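Long-range contacts in phosphosugar isomerase (Escherichia coli O6:H1, PDB 5UQI), which binds arabinose-5-phosphate and probably isomerises it, as arabinose-5-phosphate isomerases of the sugar isomerase (SIS) family do: residues 30-38 against 135-143; 57-68 against 161-172. All blocks are in the same frame, centred on the assembly; numbering follows the deposited sequence.

Contact 1. Residues 30-38 against 135-143; sequences SEFANLIKV and CDLSVEIPV
E31 reaches the strand with a single carboxylate oxygen: E140 N donates to E31 OE2 at 2.8 Å, and the N-H...O angle of 176° makes the bond nearly straight. The amide meets OE2 on its anti side, 27° out of the carboxylate plane. Two bends of the side chain bring the carboxylate there, CG lying between the backbone N and the carbonyl carbon and the chain bending again at chi2. On the way E31 CG passes 3.6 Å from S138 O. A water lies between the two residues, 2.6 Å from E140 O and near E31 OE1, the second bond weak at best.

The strand met here, 137-140, is one of the two outermost, within this chain, of the parallel alpha/beta sheet of the SIS fold. Its other backbone side pairs with 120-124, while helix 32-38 runs past it at 132° between N-to-C directions.

Apolar contacts make up the rest. L137 points CD2 at the helix backbone, 3.7 Å from L35 CA. V139 divides its methyls: CG1 lies 3.5 Å from F32 CZ, approaching the ring obliquely, and CG2 lies 4.1 Å from L35 CD2. The carboxylate of E140 turns elsewhere, its OE2 accepting a hydrogen bond from H127 N.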
loop_
_atom_site.group_PDB
_atom_site.type_symbol
_atom_site.label_atom_id
_atom_site.label_comp_id
_atom_site.label_asym_id
_atom_site.label_seq_id
_atom_site.Cartn_x
_atom_site.Cartn_y
_atom_site.Cartn_z
ATOM N N SER A 30 -6.747 11.194 -9.080
ATOM C CA SER A 30 -7.753 10.831 -10.136
ATOM C C SER A 30 -8.142 9.369 -10.203
ATOM O O SER A 30 -9.346 9.043 -10.302
ATOM C CB SER A 30 -7.246 11.313 -11.492
ATOM O OG SER A 30 -7.211 12.729 -11.404
ATOM N N GLU A 31 -7.140 8.487 -10.088
ATOM C CA GLU A 31 -7.395 7.039 -10.245
ATOM C C GLU A 31 -7.975 6.380 -9.003
ATOM O O GLU A 31 -8.280 5.200 -9.019
ATOM C CB GLU A 31 -6.091 6.324 -10.705
ATOM C CG GLU A 31 -4.927 6.287 -9.727
ATOM C CD GLU A 31 -4.085 7.577 -9.572
ATOM O OE1 GLU A 31 -4.653 8.675 -9.386
ATOM O OE2 GLU A 31 -2.832 7.538 -9.574
ATOM N N PHE A 32 -8.179 7.150 -7.947
ATOM C CA PHE A 32 -8.727 6.532 -6.694
ATOM C C PHE A 32 -10.152 6.079 -6.781
ATOM O O PHE A 32 -10.542 5.109 -6.099
ATOM C CB PHE A 32 -8.482 7.402 -5.475
ATOM C CG PHE A 32 -7.071 7.280 -4.963
ATOM C CD1 PHE A 32 -5.986 7.731 -5.692
ATOM C CD2 PHE A 32 -6.836 6.598 -3.792
ATOM C CE1 PHE A 32 -4.680 7.626 -5.224
ATOM C CE2 PHE A 32 -5.518 6.432 -3.351
ATOM C CZ PHE A 32 -4.466 6.968 -4.045
ATOM N N ALA A 33 -10.961 6.738 -7.625
ATOM C CA ALA A 33 -12.300 6.235 -7.809
ATOM C C ALA A 33 -12.275 4.874 -8.485
ATOM O O ALA A 33 -12.997 3.956 -8.066
ATOM C CB ALA A 33 -13.116 7.244 -8.616
ATOM N N ASN A 34 -11.450 4.723 -9.537
ATOM C CA ASN A 34 -11.314 3.420 -10.185
ATOM C C ASN A 34 -10.754 2.388 -9.186
ATOM O O ASN A 34 -11.220 1.246 -9.185
ATOM C CB ASN A 34 -10.372 3.489 -11.367
ATOM C CG ASN A 34 -11.052 4.051 -12.573
ATOM O OD1 ASN A 34 -12.292 4.053 -12.667
ATOM N ND2 ASN A 34 -10.269 4.536 -13.485
ATOM N N LEU A 35 -9.855 2.832 -8.303
ATOM C CA LEU A 35 -9.299 1.895 -7.284
ATOM C C LEU A 35 -10.428 1.345 -6.400
ATOM O O LEU A 35 -10.547 0.112 -6.169
ATOM C CB LEU A 35 -8.193 2.602 -6.494
ATOM C CG LEU A 35 -7.657 1.787 -5.283
ATOM C CD1 LEU A 35 -6.968 0.499 -5.793
ATOM C CD2 LEU A 35 -6.684 2.638 -4.511
ATOM N N ILE A 36 -11.284 2.258 -5.926
ATOM C CA ILE A 36 -12.400 1.852 -5.080
ATOM C C ILE A 36 -13.318 0.863 -5.805
ATOM O O ILE A 36 -13.722 -0.149 -5.246
ATOM C CB ILE A 36 -13.199 3.080 -4.533
ATOM C CG1 ILE A 36 -12.386 3.846 -3.489
ATOM C CG2 ILE A 36 -14.559 2.638 -3.962
ATOM C CD1 ILE A 36 -12.173 3.121 -2.184
ATOM N N LYS A 37 -13.698 1.175 -7.041
ATOM C CA LYS A 37 -14.547 0.286 -7.823
ATOM C C LYS A 37 -13.987 -1.093 -8.054
ATOM O O LYS A 37 -14.701 -2.057 -7.909
ATOM C CB LYS A 37 -14.889 0.964 -9.150
ATOM C CG LYS A 37 -15.666 2.249 -8.922
ATOM C CD LYS A 37 -15.952 2.964 -10.236
ATOM C CE LYS A 37 -16.544 4.331 -9.966
ATOM N NZ LYS A 37 -16.688 5.048 -11.262
ATOM N N VAL A 38 -12.696 -1.189 -8.381
ATOM C CA VAL A 38 -12.028 -2.498 -8.578
ATOM C C VAL A 38 -12.074 -3.262 -7.269
ATOM O O VAL A 38 -12.433 -4.432 -7.253
ATOM C CB VAL A 38 -10.565 -2.388 -9.017
ATOM C CG1 VAL A 38 -9.866 -3.750 -8.983
ATOM C CG2 VAL A 38 -10.440 -1.776 -10.422
ATOM N N CYS A 135 1.106 -3.496 -14.336
ATOM C CA CYS A 135 -0.125 -3.766 -13.650
ATOM C C CYS A 135 -1.375 -3.308 -14.396
ATOM O O CYS A 135 -1.311 -2.506 -15.352
ATOM C CB CYS A 135 -0.110 -3.135 -12.232
ATOM S SG CYS A 135 1.023 -4.065 -11.114
ATOM N N ASP A 136 -2.518 -3.870 -14.036
ATOM C CA ASP A 136 -3.772 -3.440 -14.648
ATOM C C ASP A 136 -4.208 -2.051 -14.216
ATOM O O ASP A 136 -4.826 -1.309 -14.999
ATOM C CB ASP A 136 -4.870 -4.418 -14.359
ATOM C CG ASP A 136 -4.524 -5.788 -14.850
ATOM O OD1 ASP A 136 -4.594 -6.002 -16.113
ATOM O OD2 ASP A 136 -4.125 -6.683 -14.120
ATOM N N LEU A 137 -3.983 -1.711 -12.937
ATOM C CA LEU A 137 -4.277 -0.390 -12.419
ATOM C C LEU A 137 -3.037 0.075 -11.673
ATOM O O LEU A 137 -2.638 -0.514 -10.634
ATOM C CB LEU A 137 -5.539 -0.392 -11.538
ATOM C CG LEU A 137 -5.823 0.981 -10.914
ATOM C CD1 LEU A 137 -6.201 2.031 -11.961
ATOM C CD2 LEU A 137 -6.937 0.814 -9.910
ATOM N N SER A 138 -2.435 1.134 -12.194
ATOM C CA SER A 138 -1.360 1.863 -11.495
ATOM C C SER A 138 -1.923 3.017 -10.700
ATOM O O SER A 138 -2.595 3.951 -11.266
ATOM C CB SER A 138 -0.299 2.390 -12.507
ATOM O OG SER A 138 0.560 3.340 -11.873
ATOM N N VAL A 139 -1.623 3.003 -9.385
ATOM C CA VAL A 139 -1.992 4.090 -8.533
ATOM C C VAL A 139 -0.700 4.810 -8.200
ATOM O O VAL A 139 0.256 4.215 -7.617
ATOM C CB VAL A 139 -2.641 3.558 -7.240
ATOM C CG1 VAL A 139 -2.946 4.707 -6.307
ATOM C CG2 VAL A 139 -3.887 2.771 -7.550
ATOM N N GLU A 140 -0.615 6.094 -8.520
ATOM C CA GLU A 140 0.624 6.842 -8.347
ATOM C C GLU A 140 0.488 7.597 -7.020
ATOM O O GLU A 140 -0.507 8.317 -6.775
ATOM C CB GLU A 140 0.889 7.775 -9.549
ATOM C CG GLU A 140 2.188 8.549 -9.478
ATOM C CD GLU A 140 2.407 9.378 -10.755
ATOM O OE1 GLU A 140 1.824 10.473 -10.763
ATOM O OE2 GLU A 140 3.070 8.957 -11.748
ATOM N N ILE A 141 1.423 7.336 -6.109
ATOM C CA ILE A 141 1.433 7.999 -4.805
ATOM C C ILE A 141 2.756 8.757 -4.783
ATOM O O ILE A 141 3.782 8.200 -4.389
ATOM C CB ILE A 141 1.371 6.981 -3.658
ATOM C CG1 ILE A 141 0.102 6.101 -3.828
ATOM C CG2 ILE A 141 1.411 7.751 -2.312
ATOM C CD1 ILE A 141 -0.093 5.007 -2.800
ATOM N N PRO A 142 2.726 10.037 -5.206
ATOM C CA PRO A 142 3.959 10.789 -5.390
ATOM C C PRO A 142 4.627 11.098 -4.029
ATOM O O PRO A 142 3.949 11.491 -3.058
ATOM C CB PRO A 142 3.478 12.067 -6.103
ATOM C CG PRO A 142 2.088 12.266 -5.593
ATOM C CD PRO A 142 1.526 10.900 -5.286
ATOM N N VAL A 143 5.925 10.845 -3.964
ATOM C CA VAL A 143 6.726 11.164 -2.797
ATOM C C VAL A 143 8.011 11.803 -3.311
ATOM O O VAL A 143 8.823 11.139 -3.954
ATOM C CB VAL A 143 7.049 9.906 -1.942
ATOM C CG1 VAL A 143 7.886 10.297 -0.713
ATOM C CG2 VAL A 143 5.765 9.143 -1.543
HETATM O O HOH W 1 -2.619 9.603 -7.505
#

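Contact 2. Residues 57-68 against 161-172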
loop_
_atom_site.group_PDB
_atom_site.type_symbol
_atom_site.label_atom_id
_atom_site.label_comp_id
_atom_site.label_asym_id
_atom_site.label_seq_id
_atom_site.Cartn_x
_atom_site.Cartn_y
_atom_site.Cartn_z
ATOM N N ILE A 57 4.491 -1.976 5.721
ATOM C CA ILE A 57 3.229 -1.187 5.530
ATOM C C ILE A 57 2.144 -2.057 4.848
ATOM O O ILE A 57 0.968 -1.947 5.234
ATOM C CB ILE A 57 3.526 0.091 4.711
ATOM C CG1 ILE A 57 4.496 0.978 5.504
ATOM C CG2 ILE A 57 2.205 0.830 4.433
ATOM C CD1 ILE A 57 4.139 1.302 6.937
ATOM N N ALA A 58 2.519 -2.895 3.880
ATOM C CA ALA A 58 1.577 -3.821 3.217
ATOM C C ALA A 58 0.930 -4.751 4.240
ATOM O O ALA A 58 -0.280 -4.997 4.191
ATOM C CB ALA A 58 2.313 -4.627 2.139
ATOM N N ARG A 59 1.717 -5.240 5.220
ATOM C CA ARG A 59 1.166 -6.092 6.324
ATOM C C ARG A 59 0.125 -5.259 7.118
ATOM O O ARG A 59 -0.940 -5.805 7.458
ATOM C CB ARG A 59 2.251 -6.570 7.326
ATOM C CG ARG A 59 3.083 -7.695 6.867
ATOM C CD ARG A 59 4.107 -8.097 7.970
ATOM N NE ARG A 59 5.464 -7.721 7.504
ATOM C CZ ARG A 59 6.469 -8.529 7.129
ATOM N NH1 ARG A 59 6.336 -9.858 7.137
ATOM N NH2 ARG A 59 7.650 -7.995 6.748
ATOM N N LYS A 60 0.454 -3.987 7.460
ATOM C CA LYS A 60 -0.494 -3.156 8.192
ATOM C C LYS A 60 -1.769 -2.972 7.379
ATOM O O LYS A 60 -2.876 -3.163 7.940
ATOM C CB LYS A 60 0.155 -1.787 8.462
ATOM C CG LYS A 60 -0.485 -1.073 9.678
ATOM C CD LYS A 60 -1.885 -0.471 9.381
ATOM C CE LYS A 60 -2.303 0.503 10.484
ATOM N NZ LYS A 60 -3.629 1.116 10.038
ATOM N N LEU A 61 -1.624 -2.663 6.079
ATOM C CA LEU A 61 -2.823 -2.394 5.298
ATOM C C LEU A 61 -3.685 -3.651 5.114
ATOM O O LEU A 61 -4.927 -3.555 5.157
ATOM C CB LEU A 61 -2.402 -1.844 3.907
ATOM C CG LEU A 61 -1.745 -0.457 4.029
ATOM C CD1 LEU A 61 -1.422 0.001 2.583
ATOM C CD2 LEU A 61 -2.746 0.574 4.662
ATOM N N ALA A 62 -3.067 -4.827 4.926
ATOM C CA ALA A 62 -3.908 -6.068 4.858
ATOM C C ALA A 62 -4.699 -6.223 6.137
ATOM O O ALA A 62 -5.875 -6.581 6.065
ATOM C CB ALA A 62 -2.970 -7.294 4.634
ATOM N N ALA A 63 -4.054 -5.979 7.288
ATOM C CA ALA A 63 -4.742 -6.172 8.547
ATOM C C ALA A 63 -5.866 -5.127 8.700
ATOM O O ALA A 63 -6.952 -5.469 9.143
ATOM C CB ALA A 63 -3.725 -6.098 9.704
ATOM N N THR A 64 -5.596 -3.894 8.278
ATOM C CA THR A 64 -6.615 -2.799 8.398
ATOM C C THR A 64 -7.790 -3.071 7.438
ATOM O O THR A 64 -8.953 -2.918 7.826
ATOM C CB THR A 64 -5.905 -1.479 8.130
ATOM O OG1 THR A 64 -5.215 -1.198 9.385
ATOM C CG2 THR A 64 -6.912 -0.356 7.976
ATOM N N PHE A 65 -7.492 -3.531 6.212
ATOM C CA PHE A 65 -8.596 -3.882 5.310
ATOM C C PHE A 65 -9.438 -4.952 5.962
ATOM O O PHE A 65 -10.675 -4.836 6.026
ATOM C CB PHE A 65 -8.027 -4.454 3.954
ATOM C CG PHE A 65 -7.800 -3.399 2.893
ATOM C CD1 PHE A 65 -7.070 -2.191 3.127
ATOM C CD2 PHE A 65 -8.236 -3.690 1.623
ATOM C CE1 PHE A 65 -6.938 -1.230 2.105
ATOM C CE2 PHE A 65 -8.052 -2.751 0.596
ATOM C CZ PHE A 65 -7.414 -1.550 0.845
ATOM N N ALA A 66 -8.805 -6.014 6.489
ATOM C CA ALA A 66 -9.574 -7.126 7.041
ATOM C C ALA A 66 -10.424 -6.705 8.242
ATOM O O ALA A 66 -11.612 -7.141 8.379
ATOM C CB ALA A 66 -8.627 -8.235 7.479
ATOM N N SER A 67 -9.836 -5.902 9.098
ATOM C CA SER A 67 -10.482 -5.497 10.382
ATOM C C SER A 67 -11.635 -4.565 10.117
ATOM O O SER A 67 -12.479 -4.448 11.020
ATOM C CB SER A 67 -9.481 -4.836 11.301
ATOM O OG SER A 67 -8.996 -3.674 10.782
ATOM N N THR A 68 -11.683 -3.978 8.937
ATOM C CA THR A 68 -12.763 -3.019 8.594
ATOM C C THR A 68 -13.670 -3.584 7.521
ATOM O O THR A 68 -14.454 -2.799 6.957
ATOM C CB THR A 68 -12.201 -1.681 8.181
ATOM O OG1 THR A 68 -11.390 -1.827 7.011
ATOM C CG2 THR A 68 -11.325 -1.036 9.290
ATOM N N VAL A 161 2.092 6.050 2.061
ATOM C CA VAL A 161 1.383 4.870 1.605
ATOM C C VAL A 161 0.451 4.337 2.730
ATOM O O VAL A 161 -0.685 3.918 2.443
ATOM C CB VAL A 161 2.355 3.768 1.141
ATOM C CG1 VAL A 161 1.539 2.570 0.694
ATOM C CG2 VAL A 161 3.072 4.305 -0.064
ATOM N N LEU A 162 0.915 4.413 3.980
ATOM C CA LEU A 162 0.032 3.959 5.074
ATOM C C LEU A 162 -1.210 4.833 5.173
ATOM O O LEU A 162 -2.314 4.320 5.297
ATOM C CB LEU A 162 0.800 4.014 6.422
ATOM C CG LEU A 162 -0.028 3.688 7.681
ATOM C CD1 LEU A 162 -0.576 2.266 7.634
ATOM C CD2 LEU A 162 0.897 3.853 8.877
ATOM N N VAL A 163 -1.020 6.153 5.089
ATOM C CA VAL A 163 -2.187 7.043 5.200
ATOM C C VAL A 163 -3.157 6.851 4.035
ATOM O O VAL A 163 -4.375 6.728 4.240
ATOM C CB VAL A 163 -1.705 8.509 5.283
ATOM C CG1 VAL A 163 -2.880 9.475 5.267
ATOM C CG2 VAL A 163 -0.939 8.708 6.593
ATOM N N VAL A 164 -2.592 6.745 2.819
ATOM C CA VAL A 164 -3.426 6.498 1.642
ATOM C C VAL A 164 -4.212 5.173 1.774
ATOM O O VAL A 164 -5.436 5.106 1.589
ATOM C CB VAL A 164 -2.540 6.474 0.370
ATOM C CG1 VAL A 164 -3.287 5.821 -0.780
ATOM C CG2 VAL A 164 -2.071 7.895 0.029
ATOM N N GLY A 165 -3.490 4.097 2.131
ATOM C CA GLY A 165 -4.128 2.766 2.246
ATOM C C GLY A 165 -5.182 2.734 3.355
ATOM O O GLY A 165 -6.223 2.097 3.200
ATOM N N ASP A 166 -4.899 3.375 4.488
ATOM C CA ASP A 166 -5.872 3.444 5.581
ATOM C C ASP A 166 -7.164 4.139 5.077
ATOM O O ASP A 166 -8.282 3.648 5.378
ATOM C CB ASP A 166 -5.398 4.271 6.752
ATOM C CG ASP A 166 -4.459 3.555 7.718
ATOM O OD1 ASP A 166 -4.241 2.354 7.594
ATOM O OD2 ASP A 166 -3.980 4.320 8.661
ATOM N N ALA A 167 -6.976 5.227 4.315
ATOM C CA ALA A 167 -8.152 5.984 3.838
ATOM C C ALA A 167 -8.959 5.147 2.850
ATOM O O ALA A 167 -10.182 5.164 2.896
ATOM C CB ALA A 167 -7.706 7.283 3.175
ATOM N N VAL A 168 -8.282 4.408 1.946
ATOM C CA VAL A 168 -8.962 3.482 1.061
ATOM C C VAL A 168 -9.751 2.441 1.838
ATOM O O VAL A 168 -10.926 2.169 1.571
ATOM C CB VAL A 168 -7.978 2.864 0.059
ATOM C CG1 VAL A 168 -8.691 1.776 -0.732
ATOM C CG2 VAL A 168 -7.388 3.988 -0.822
ATOM N N ALA A 169 -9.107 1.814 2.839
ATOM C CA ALA A 169 -9.771 0.828 3.654
ATOM C C ALA A 169 -11.033 1.426 4.315
ATOM O O ALA A 169 -12.067 0.767 4.318
ATOM C CB ALA A 169 -8.782 0.338 4.780
ATOM N N LEU A 170 -10.877 2.615 4.899
ATOM C CA LEU A 170 -12.024 3.228 5.614
ATOM C C LEU A 170 -13.135 3.637 4.655
ATOM O O LEU A 170 -14.315 3.489 5.031
ATOM C CB LEU A 170 -11.577 4.392 6.491
ATOM C CG LEU A 170 -10.701 3.925 7.682
ATOM C CD1 LEU A 170 -10.073 5.128 8.408
ATOM C CD2 LEU A 170 -11.399 2.983 8.647
ATOM N N ALA A 171 -12.784 4.071 3.433
ATOM C CA ALA A 171 -13.836 4.424 2.454
ATOM C C ALA A 171 -14.567 3.162 2.016
ATOM O O ALA A 171 -15.774 3.135 1.999
ATOM C CB ALA A 171 -13.203 5.099 1.264
ATOM N N LEU A 172 -13.843 2.043 1.754
ATOM C CA LEU A 172 -14.526 0.794 1.387
ATOM C C LEU A 172 -15.451 0.354 2.549
ATOM O O LEU A 172 -16.557 -0.123 2.299
ATOM C CB LEU A 172 -13.519 -0.357 1.077
ATOM C CG LEU A 172 -12.698 -0.159 -0.179
ATOM C CD1 LEU A 172 -11.529 -1.151 -0.112
ATOM C CD2 LEU A 172 -13.590 -0.445 -1.383
HETATM O O HOH W 2 -12.073 -2.063 4.291
#
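Two near-parallel helices of the SIS domain pack side by side here, 57-67 and 161-172, their axes 9.1 Å apart at closest approach and 15° apart in direction. At the start of the pair, I57 CG2 packs against the L162 backbone, 3.8 Å from L162 N. Two residues of the first helix enter the second as knobs into holes. L61 sits among V161, L162, G165 and D166, with CD2 3.5 Å from G165 C. G165 presents bare backbone at this point, and the leucine methyls lie directly against it. One turn on, F65 fills the hole formed by G165, V168, A169 and L172. G165 O lies at the edge of the F65 ring, near its plane, 3.6 Å from F65 CE1, whereas A169 CB approaches the ring obliquely, 3.5 Å from F65 CD1.

Along one flank the contact turns polar. K60 NZ forms a salt bridge with D166 OD1 at 2.8 Å, arriving on the syn side, 24° out of the carboxylate plane, and also donates to T64 OG1. The lysine chain leaves with CG anti to the backbone N (chi1 -157°) and bends at chi2, which carries K60 CD across L162 CD1 at 3.5 Å before the amine reaches D166. Where the first helix ends, T68 OG1 donates to T64 O at 2.8 Å and accepts from a water that also donates to A169 O, thus bridging the helices.

Beneath the pair lies the sheet: L61 touches F48 of strand 46-50, F65 meets the F48 ring edge-to-face, and helix 32-41 covers V164, V168 and L172 from the side of 161-172.

Contacts 1 and 2 have centres about 14 Å apart and alternate along the chain: 30-38, 57-68, 135-143, 161-172. Strand 137-140 and helix 156-175 follow each other in sequence, and helix 32-41 packs against both. The contacts meet directly, F32 CE2 lying 3.5 Å from V164 CG1 and I141 CD1 lying 3.9 Å from the same methyl. Contact 1 joins a helix to a strand that is outermost in the sheet within this chain, whereas contact 2 joins two helices beside it, one of them touching strand 46-50. In this way residues distant in sequence are held in one alpha/beta unit, with the V161 side chain about 8 Å from bound arabinose-5-phosphate.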